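Local coordinates for protein alpha-glucosidase (PDB 6PNR) that hydrolyses alpha-glycosidic bonds as a family 31 glycoside hydrolase, probably releasing sulfoquinovose from sulfolipid-derived glycosides, at residues G141-T146 and T464-L469; Y167-F172 and G443-Q448; H570-P575 and Y593-D598. All coordinates share one frame; numbering follows the deposited sequence.

Contact 1 of 3, residues G141-T146 and T464-L469; sequences GRDKTT and TIHDGL
Arg142 and Asp467, opposite charges on facing loops, form no salt bridge here: each bonds the backbone of the other segment and further partners as well. NH1 of Arg142 donates to His466 O at 2.8 Å, in the guanidinium plane and on a lone pair of the carbonyl. The chain is bent at chi3 (76°), which turns the guanidinium toward that oxygen. CD of Arg142 passes Asp467 OD1 at 3.8 Å, and the two side chains cross at about a right angle. Asp467 OD2 accepts from Gly141 N at 2.8 Å along a nearly straight bond (178°), met from above the carboxylate plane. Ser460 also bonds this oxygen. The other nitrogens of Arg142 reach Pro138 O and Asn164 O.

The His466 ring meets Asp143 at its edge, CD2 to OD2 3.5 Å, with ring and carboxylate planes perpendicular. A water links Asp143 OD2 to His466 N. Ser122 bonds both His466 ND1 and Arg142 NH1. Asp143 OD1 accepts from Thr145 N, an Asx turn, inside the type I turn 143-146. Lys144 O bonds Trp150 of the second subunit.

The side chain of Asp467 is about 12 Å from the bound inhibitor, so it does not touch it. The contact packs the loop between strand 130-133 and helix 147-156, N-capped by Thr146, against the loop before helix 469-481 in the TIM-barrel domain.

Contact 2 of 3, residues Y167-F172 and G443-Q448; sequences YPQPTF and GGAGSQ
The backbones of Tyr167 and Gly443 run close, CA to CA 4.6 Å, yet no backbone hydrogen bond joins the two segments. Residues 168-169 form a weakly bonded strand. The chain turns a corner at Pro170, the centre of an inverse gamma turn. Opposite, Gly444 to Ser447 make a type II turn that leads into helix 447-450.

The Tyr167 ring lies against the Gly443-Gly444 backbone. Gly443 CA sits over one face, 4.0 Å from the ring centroid, in a CH-pi contact. CD1 of Tyr167 comes within 3.3 Å of Gly443 C, so the packing is tight. CG anti to the backbone N (chi1 178°) brings the ring beside this chain.

Gln169 OE1 is gripped twice. Tyr167 OH donates to it at 2.9 Å, nearly along the C=O axis. Gln448 NE2 reaches it tip to tip at 3.1 Å, on a lone pair, with the amide planes 71° apart. Gln448 NE2 also bonds Met482 O. Gln169 NE2 donates to Thr171 OG1, so both ends of this buried amide are bonded and its flip is fixed.

Gln448 OE1 accepts from Gly446 N, and Ser447 OG accepts from Gly444 N. Phe228 of helix 217-228 packs on Gln169, Ala445 and Gln448. The contact joins the beta-sheet strand 168-174 to the loop and short helix after strand 437-439 of the TIM-barrel domain.

Contact 3 of 3, residues H570-P575 and Y593-D598; sequences HPVQRP and YLFGRD
Arg574 and Leu594 are the hydrogen-bonded pair of a short antiparallel ladder. Arg574 N donates to Leu594 O at 2.9 Å, and Leu594 N returns a bond to Arg574 O at 2.8 Å. Gly596 N to Val572 O, 3.0 Å, adds a third bond beyond the strand end. Gln573 and Phe595 form the non-hydrogen-bonded pair.

Gln573 crosses obliquely to Tyr593. Its amide nitrogen NE2 stands over the centre of the ring, 3.3 Å above the plane. Amide and ring planes are 58° apart, so the amide does not lie flat on the ring. Chi1 of 61°, CG between the backbone N and the carbonyl carbon, places the ring there. Next to Phe595, Val572 lies side by side with the ring, CG1 to CE1 3.5 Å.

On the other sheet face, the extended Arg574 chain carries its guanidinium over the backbone of Gly596 and Arg597. Gly596 CA sits 3.6 Å from the guanidinium plane, over its centre. His570 CB lies off-centre over the opposite face, so the group has a neighbour on both faces. NE donates to Pro571 O at 2.8 Å.

Glu564 makes a salt bridge with Arg574 NH2. His579 NE2 takes Arg574 NH1. Tyr593 OH bonds Phe516 O, and its ring packs on helix 469-481. Strand 573-574 is outermost, within this chain, in the antiparallel sheet of the C-terminal domain, and 593-595 pairs on with 599-601.

Chemically, one face is mainly hydrocarbon and ring, with one amide over an aromatic face. The other carries Leu594 and a buried cation, whose charge is probably balanced by Glu564 and whose rotation is limited by bonds to NE, NH1 and NH2.

All three contacts are largely buried. Contact 2 lies deepest, its centre about 8 Å from the centre of the chain, against about 18 Å for contact 1 and 16 Å for contact 3. Contacts 1 and 2 each join an earlier part of the chain to the TIM-barrel domain. Contact 3 stays within the C-terminal domain and is a local strand pair. Helix 469-481 follows the 464-469 segment and also packs on contact 3. Contact 3 rests on backbone pairing together with side chains on both sheet faces. Side-chain amides and a ring carry contact 2. Charged side chains gripping backbone, with a water, carry contact 1, which alone touches the second subunit.

Contact 1 of 3, residues G141-T146 and T464-L469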
loop_
_atom_site.group_PDB
_atom_site.type_symbol
_atom_site.label_atom_id
_atom_site.label_comp_id
_atom_site.label_asym_id
_atom_site.label_seq_id
_atom_site.Cartn_x
_atom_site.Cartn_y
_atom_site.Cartn_z
ATOM N N GLY A 141 -8.393 10.886 7.711
ATOM C CA GLY A 141 -8.955 10.625 6.399
ATOM C C GLY A 141 -9.314 9.162 6.218
ATOM O O GLY A 141 -10.477 8.837 5.940
ATOM N N ARG A 142 -8.315 8.278 6.349
ATOM C CA ARG A 142 -8.533 6.827 6.419
ATOM C C ARG A 142 -9.129 6.279 5.128
ATOM O O ARG A 142 -9.766 5.217 5.127
ATOM C CB ARG A 142 -9.423 6.455 7.614
ATOM C CG ARG A 142 -8.931 6.978 8.957
ATOM C CD ARG A 142 -9.913 6.635 10.118
ATOM N NE ARG A 142 -9.813 5.226 10.504
ATOM C CZ ARG A 142 -10.706 4.308 10.160
ATOM N NH1 ARG A 142 -11.760 4.663 9.446
ATOM N NH2 ARG A 142 -10.546 3.047 10.522
ATOM N N ASP A 143 -8.914 6.994 4.020
ATOM C CA ASP A 143 -9.524 6.644 2.738
ATOM C C ASP A 143 -8.558 7.086 1.645
ATOM O O ASP A 143 -8.454 8.279 1.354
ATOM C CB ASP A 143 -10.895 7.308 2.611
ATOM C CG ASP A 143 -11.571 7.074 1.248
ATOM O OD1 ASP A 143 -10.926 6.625 0.275
ATOM O OD2 ASP A 143 -12.772 7.389 1.144
ATOM N N LYS A 144 -7.877 6.121 1.018
ATOM C CA LYS A 144 -6.807 6.445 0.080
ATOM C C LYS A 144 -7.274 7.285 -1.107
ATOM O O LYS A 144 -6.420 7.850 -1.800
ATOM C CB LYS A 144 -6.147 5.156 -0.434
ATOM C CG LYS A 144 -7.088 4.282 -1.285
ATOM C CD LYS A 144 -6.366 3.083 -1.923
ATOM C CE LYS A 144 -5.788 2.138 -0.867
ATOM N NZ LYS A 144 -6.841 1.508 0.006
ATOM N N THR A 145 -8.583 7.393 -1.356
ATOM C CA THR A 145 -9.076 8.215 -2.459
ATOM C C THR A 145 -9.258 9.695 -2.101
ATOM O O THR A 145 -9.603 10.482 -2.982
ATOM C CB THR A 145 -10.408 7.680 -3.005
ATOM O OG1 THR A 145 -11.468 7.952 -2.078
ATOM C CG2 THR A 145 -10.331 6.165 -3.293
ATOM N N THR A 146 -9.029 10.122 -0.865
ATOM C CA THR A 146 -9.268 11.528 -0.555
ATOM C C THR A 146 -7.962 12.312 -0.445
ATOM O O THR A 146 -6.932 11.798 -0.010
ATOM C CB THR A 146 -10.060 11.703 0.751
ATOM O OG1 THR A 146 -9.215 11.395 1.871
ATOM C CG2 THR A 146 -11.285 10.795 0.774
ATOM N N THR A 464 -17.268 12.870 5.830
ATOM C CA THR A 464 -16.791 11.734 5.064
ATOM C C THR A 464 -17.168 10.437 5.770
ATOM O O THR A 464 -17.470 10.410 6.974
ATOM C CB THR A 464 -15.276 11.786 4.854
ATOM O OG1 THR A 464 -14.604 11.705 6.123
ATOM C CG2 THR A 464 -14.871 13.057 4.118
ATOM N N ILE A 465 -17.162 9.349 4.996
ATOM C CA ILE A 465 -17.592 8.058 5.529
ATOM C C ILE A 465 -16.547 7.502 6.492
ATOM O O ILE A 465 -16.871 7.038 7.592
ATOM C CB ILE A 465 -17.867 7.064 4.384
ATOM C CG1 ILE A 465 -19.175 7.402 3.663
ATOM C CG2 ILE A 465 -17.910 5.641 4.924
ATOM C CD1 ILE A 465 -20.380 7.435 4.576
ATOM N N HIS A 466 -15.284 7.526 6.088
ATOM C CA HIS A 466 -14.247 6.840 6.834
ATOM C C HIS A 466 -13.595 7.695 7.911
ATOM O O HIS A 466 -12.884 7.141 8.755
ATOM C CB HIS A 466 -13.178 6.303 5.874
ATOM C CG HIS A 466 -13.681 5.211 4.984
ATOM N ND1 HIS A 466 -14.003 3.958 5.458
ATOM C CD2 HIS A 466 -13.936 5.188 3.654
ATOM C CE1 HIS A 466 -14.424 3.205 4.457
ATOM N NE2 HIS A 466 -14.402 3.930 3.353
ATOM N N ASP A 467 -13.828 9.022 7.939
ATOM C CA ASP A 467 -13.287 9.770 9.069
ATOM C C ASP A 467 -14.160 10.937 9.527
ATOM O O ASP A 467 -13.664 11.803 10.258
ATOM C CB ASP A 467 -11.876 10.310 8.755
ATOM C CG ASP A 467 -11.056 10.565 10.011
ATOM O OD1 ASP A 467 -11.383 9.977 11.076
ATOM O OD2 ASP A 467 -10.079 11.351 9.937
ATOM N N GLY A 468 -15.436 10.984 9.153
ATOM C CA GLY A 468 -16.299 12.051 9.610
ATOM C C GLY A 468 -17.401 11.560 10.525
ATOM O O GLY A 468 -17.250 10.538 11.200
ATOM N N LEU A 469 -18.534 12.273 10.504
ATOM C CA LEU A 469 -19.620 12.034 11.443
ATOM C C LEU A 469 -20.075 10.577 11.419
ATOM O O LEU A 469 -20.280 9.964 12.471
ATOM C CB LEU A 469 -20.781 12.992 11.126
ATOM C CG LEU A 469 -21.989 13.166 12.063
ATOM C CD1 LEU A 469 -22.649 14.514 11.784
ATOM C CD2 LEU A 469 -23.027 12.051 11.923
HETATM O O HOH W 1 -13.987 8.497 3.454
#

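Contact 2 of 3, residues Y167-F172 and G443-Q448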
loop_
_atom_site.group_PDB
_atom_site.type_symbol
_atom_site.label_atom_id
_atom_site.label_comp_id
_atom_site.label_asym_id
_atom_site.label_seq_id
_atom_site.Cartn_x
_atom_site.Cartn_y
_atom_site.Cartn_z
ATOM N N TYR A 167 -8.588 1.564 19.551
ATOM C CA TYR A 167 -9.117 0.529 20.441
ATOM C C TYR A 167 -9.431 -0.710 19.616
ATOM O O TYR A 167 -10.590 -0.963 19.261
ATOM C CB TYR A 167 -10.351 1.046 21.187
ATOM C CG TYR A 167 -11.039 0.050 22.118
ATOM C CD1 TYR A 167 -10.501 -1.199 22.365
ATOM C CD2 TYR A 167 -12.217 0.381 22.759
ATOM C CE1 TYR A 167 -11.133 -2.107 23.192
ATOM C CE2 TYR A 167 -12.860 -0.525 23.599
ATOM C CZ TYR A 167 -12.307 -1.765 23.807
ATOM O OH TYR A 167 -12.917 -2.682 24.638
ATOM N N PRO A 168 -8.421 -1.509 19.291
ATOM C CA PRO A 168 -8.680 -2.831 18.719
ATOM C C PRO A 168 -8.816 -3.856 19.835
ATOM O O PRO A 168 -8.426 -3.619 20.980
ATOM C CB PRO A 168 -7.425 -3.096 17.864
ATOM C CG PRO A 168 -6.306 -2.369 18.601
ATOM C CD PRO A 168 -6.966 -1.254 19.445
ATOM N N GLN A 169 -9.403 -5.009 19.487
ATOM C CA GLN A 169 -9.459 -6.061 20.490
ATOM C C GLN A 169 -9.515 -7.403 19.780
ATOM O O GLN A 169 -10.222 -7.530 18.772
ATOM C CB GLN A 169 -10.672 -5.906 21.428
ATOM C CG GLN A 169 -10.552 -6.706 22.718
ATOM C CD GLN A 169 -11.711 -6.483 23.677
ATOM O OE1 GLN A 169 -11.942 -5.366 24.145
ATOM N NE2 GLN A 169 -12.453 -7.553 23.971
ATOM N N PRO A 170 -8.783 -8.410 20.263
ATOM C CA PRO A 170 -8.816 -9.726 19.618
ATOM C C PRO A 170 -10.026 -10.540 20.065
ATOM O O PRO A 170 -9.900 -11.598 20.686
ATOM C CB PRO A 170 -7.485 -10.340 20.074
ATOM C CG PRO A 170 -7.341 -9.810 21.494
ATOM C CD PRO A 170 -7.823 -8.375 21.390
ATOM N N THR A 171 -11.216 -10.036 19.730
ATOM C CA THR A 171 -12.496 -10.566 20.183
ATOM C C THR A 171 -13.512 -10.283 19.086
ATOM O O THR A 171 -13.565 -9.156 18.581
ATOM C CB THR A 171 -12.936 -9.881 21.483
ATOM O OG1 THR A 171 -11.803 -9.732 22.357
ATOM C CG2 THR A 171 -14.050 -10.673 22.185
ATOM N N PHE A 172 -14.315 -11.276 18.714
ATOM C CA PHE A 172 -15.400 -11.011 17.783
ATOM C C PHE A 172 -16.646 -11.792 18.192
ATOM O O PHE A 172 -16.583 -12.755 18.960
ATOM C CB PHE A 172 -15.005 -11.328 16.325
ATOM C CG PHE A 172 -14.874 -12.803 16.021
ATOM C CD1 PHE A 172 -13.668 -13.459 16.197
ATOM C CD2 PHE A 172 -15.959 -13.524 15.553
ATOM C CE1 PHE A 172 -13.548 -14.819 15.920
ATOM C CE2 PHE A 172 -15.849 -14.870 15.267
ATOM C CZ PHE A 172 -14.645 -15.520 15.446
ATOM N N GLY A 443 -8.136 1.700 24.084
ATOM C CA GLY A 443 -8.580 0.639 24.970
ATOM C C GLY A 443 -8.072 -0.717 24.525
ATOM O O GLY A 443 -7.335 -0.847 23.543
ATOM N N GLY A 444 -8.493 -1.726 25.277
ATOM C CA GLY A 444 -8.123 -3.103 25.039
ATOM C C GLY A 444 -9.019 -3.982 25.881
ATOM O O GLY A 444 -9.951 -3.499 26.523
ATOM N N ALA A 445 -8.739 -5.284 25.869
ATOM C CA ALA A 445 -9.520 -6.203 26.693
ATOM C C ALA A 445 -9.358 -5.823 28.162
ATOM O O ALA A 445 -8.235 -5.751 28.671
ATOM C CB ALA A 445 -9.076 -7.643 26.444
ATOM N N GLY A 446 -10.474 -5.548 28.832
ATOM C CA GLY A 446 -10.477 -5.019 30.185
ATOM C C GLY A 446 -10.944 -3.586 30.276
ATOM O O GLY A 446 -11.331 -3.141 31.366
ATOM N N SER A 447 -10.940 -2.852 29.158
ATOM C CA SER A 447 -11.513 -1.508 29.170
ATOM C C SER A 447 -12.972 -1.523 29.579
ATOM O O SER A 447 -13.483 -0.501 30.044
ATOM C CB SER A 447 -11.375 -0.848 27.799
ATOM O OG SER A 447 -10.018 -0.556 27.543
ATOM N N GLN A 448 -13.646 -2.664 29.408
ATOM C CA GLN A 448 -15.039 -2.792 29.816
ATOM C C GLN A 448 -15.211 -2.511 31.301
ATOM O O GLN A 448 -16.244 -1.971 31.713
ATOM C CB GLN A 448 -15.560 -4.199 29.482
ATOM C CG GLN A 448 -15.646 -4.536 27.968
ATOM C CD GLN A 448 -14.300 -4.915 27.349
ATOM O OE1 GLN A 448 -13.269 -4.876 28.010
ATOM N NE2 GLN A 448 -14.316 -5.289 26.074
#

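Contact 3 of 3, residues H570-P575 and Y593-D598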
loop_
_atom_site.group_PDB
_atom_site.type_symbol
_atom_site.label_atom_id
_atom_site.label_comp_id
_atom_site.label_asym_id
_atom_site.label_seq_id
_atom_site.Cartn_x
_atom_site.Cartn_y
_atom_site.Cartn_z
ATOM N N HIS A 570 -25.944 -4.480 28.258
ATOM C CA HIS A 570 -26.635 -4.073 27.039
ATOM C C HIS A 570 -26.215 -2.649 26.720
ATOM O O HIS A 570 -26.531 -1.738 27.506
ATOM C CB HIS A 570 -28.151 -4.124 27.196
ATOM C CG HIS A 570 -28.666 -5.431 27.722
ATOM N ND1 HIS A 570 -29.876 -5.544 28.381
ATOM C CD2 HIS A 570 -28.143 -6.679 27.681
ATOM C CE1 HIS A 570 -30.067 -6.805 28.732
ATOM N NE2 HIS A 570 -29.034 -7.516 28.314
ATOM N N PRO A 571 -25.537 -2.403 25.602
ATOM C CA PRO A 571 -25.016 -1.056 25.326
ATOM C C PRO A 571 -26.140 -0.056 25.099
ATOM O O PRO A 571 -27.251 -0.409 24.703
ATOM C CB PRO A 571 -24.176 -1.250 24.057
ATOM C CG PRO A 571 -24.777 -2.464 23.369
ATOM C CD PRO A 571 -25.275 -3.357 24.503
ATOM N N VAL A 572 -25.837 1.219 25.357
ATOM C CA VAL A 572 -26.825 2.267 25.110
ATOM C C VAL A 572 -27.166 2.344 23.621
ATOM O O VAL A 572 -28.336 2.466 23.244
ATOM C CB VAL A 572 -26.327 3.614 25.654
ATOM C CG1 VAL A 572 -27.302 4.716 25.290
ATOM C CG2 VAL A 572 -26.150 3.535 27.169
ATOM N N GLN A 573 -26.158 2.278 22.756
ATOM C CA GLN A 573 -26.352 2.316 21.309
ATOM C C GLN A 573 -26.189 0.892 20.799
ATOM O O GLN A 573 -25.090 0.335 20.860
ATOM C CB GLN A 573 -25.354 3.266 20.635
ATOM C CG GLN A 573 -25.501 4.714 21.111
ATOM C CD GLN A 573 -24.498 5.661 20.457
ATOM O OE1 GLN A 573 -23.606 6.188 21.117
ATOM N NE2 GLN A 573 -24.657 5.890 19.160
ATOM N N ARG A 574 -27.284 0.311 20.290
ATOM C CA ARG A 574 -27.417 -1.101 19.960
ATOM C C ARG A 574 -27.628 -1.301 18.469
ATOM O O ARG A 574 -28.293 -0.491 17.815
ATOM C CB ARG A 574 -28.610 -1.722 20.705
ATOM C CG ARG A 574 -28.623 -1.362 22.167
ATOM C CD ARG A 574 -29.862 -1.825 22.901
ATOM N NE ARG A 574 -29.830 -1.327 24.279
ATOM C CZ ARG A 574 -30.743 -1.597 25.206
ATOM N NH1 ARG A 574 -31.780 -2.379 24.913
ATOM N NH2 ARG A 574 -30.621 -1.078 26.424
ATOM N N PRO A 575 -27.101 -2.384 17.911
ATOM C CA PRO A 575 -27.378 -2.683 16.507
ATOM C C PRO A 575 -28.813 -3.156 16.349
ATOM O O PRO A 575 -29.425 -3.690 17.280
ATOM C CB PRO A 575 -26.373 -3.791 16.177
ATOM C CG PRO A 575 -26.123 -4.461 17.470
ATOM C CD PRO A 575 -26.230 -3.396 18.534
ATOM N N TYR A 593 -28.896 3.037 14.628
ATOM C CA TYR A 593 -28.778 2.310 15.886
ATOM C C TYR A 593 -30.066 2.431 16.687
ATOM O O TYR A 593 -30.817 3.399 16.539
ATOM C CB TYR A 593 -27.586 2.807 16.738
ATOM C CG TYR A 593 -27.628 4.266 17.167
ATOM C CD1 TYR A 593 -27.081 5.271 16.363
ATOM C CD2 TYR A 593 -28.177 4.638 18.388
ATOM C CE1 TYR A 593 -27.101 6.614 16.769
ATOM C CE2 TYR A 593 -28.209 5.966 18.796
ATOM C CZ TYR A 593 -27.668 6.951 17.990
ATOM O OH TYR A 593 -27.703 8.268 18.411
ATOM N N LEU A 594 -30.324 1.421 17.527
ATOM C CA LEU A 594 -31.384 1.517 18.525
ATOM C C LEU A 594 -30.817 2.226 19.749
ATOM O O LEU A 594 -29.790 1.804 20.292
ATOM C CB LEU A 594 -31.929 0.131 18.897
ATOM C CG LEU A 594 -32.422 -0.712 17.712
ATOM C CD1 LEU A 594 -32.855 -2.136 18.116
ATOM C CD2 LEU A 594 -33.549 0.012 16.990
ATOM N N PHE A 595 -31.453 3.328 20.144
ATOM C CA PHE A 595 -31.088 4.082 21.342
ATOM C C PHE A 595 -31.908 3.468 22.469
ATOM O O PHE A 595 -33.040 3.869 22.732
ATOM C CB PHE A 595 -31.378 5.566 21.140
ATOM C CG PHE A 595 -31.029 6.447 22.315
ATOM C CD1 PHE A 595 -29.780 6.378 22.916
ATOM C CD2 PHE A 595 -31.931 7.396 22.767
ATOM C CE1 PHE A 595 -29.451 7.216 23.975
ATOM C CE2 PHE A 595 -31.611 8.240 23.824
ATOM C CZ PHE A 595 -30.366 8.147 24.426
ATOM N N GLY A 596 -31.348 2.443 23.103
ATOM C CA GLY A 596 -32.152 1.562 23.942
ATOM C C GLY A 596 -33.097 0.717 23.095
ATOM O O GLY A 596 -32.987 0.641 21.879
ATOM N N ARG A 597 -34.057 0.080 23.769
ATOM C CA ARG A 597 -35.019 -0.731 23.031
ATOM C C ARG A 597 -36.114 0.104 22.385
ATOM O O ARG A 597 -36.782 -0.368 21.460
ATOM C CB ARG A 597 -35.669 -1.781 23.950
ATOM C CG ARG A 597 -36.412 -2.884 23.172
ATOM C CD ARG A 597 -36.680 -4.124 24.026
ATOM N NE ARG A 597 -37.627 -3.845 25.100
ATOM C CZ ARG A 597 -38.949 -3.902 24.960
ATOM N NH1 ARG A 597 -39.476 -4.235 23.789
ATOM N NH2 ARG A 597 -39.748 -3.633 25.989
ATOM N N ASP A 598 -36.318 1.330 22.833
ATOM C CA ASP A 598 -37.530 2.037 22.470
ATOM C C ASP A 598 -37.341 3.086 21.384
ATOM O O ASP A 598 -38.324 3.742 21.015
ATOM C CB ASP A 598 -38.141 2.687 23.711
ATOM C CG ASP A 598 -38.723 1.662 24.680
ATOM O OD1 ASP A 598 -38.521 0.451 24.464
ATOM O OD2 ASP A 598 -39.380 2.074 25.654
#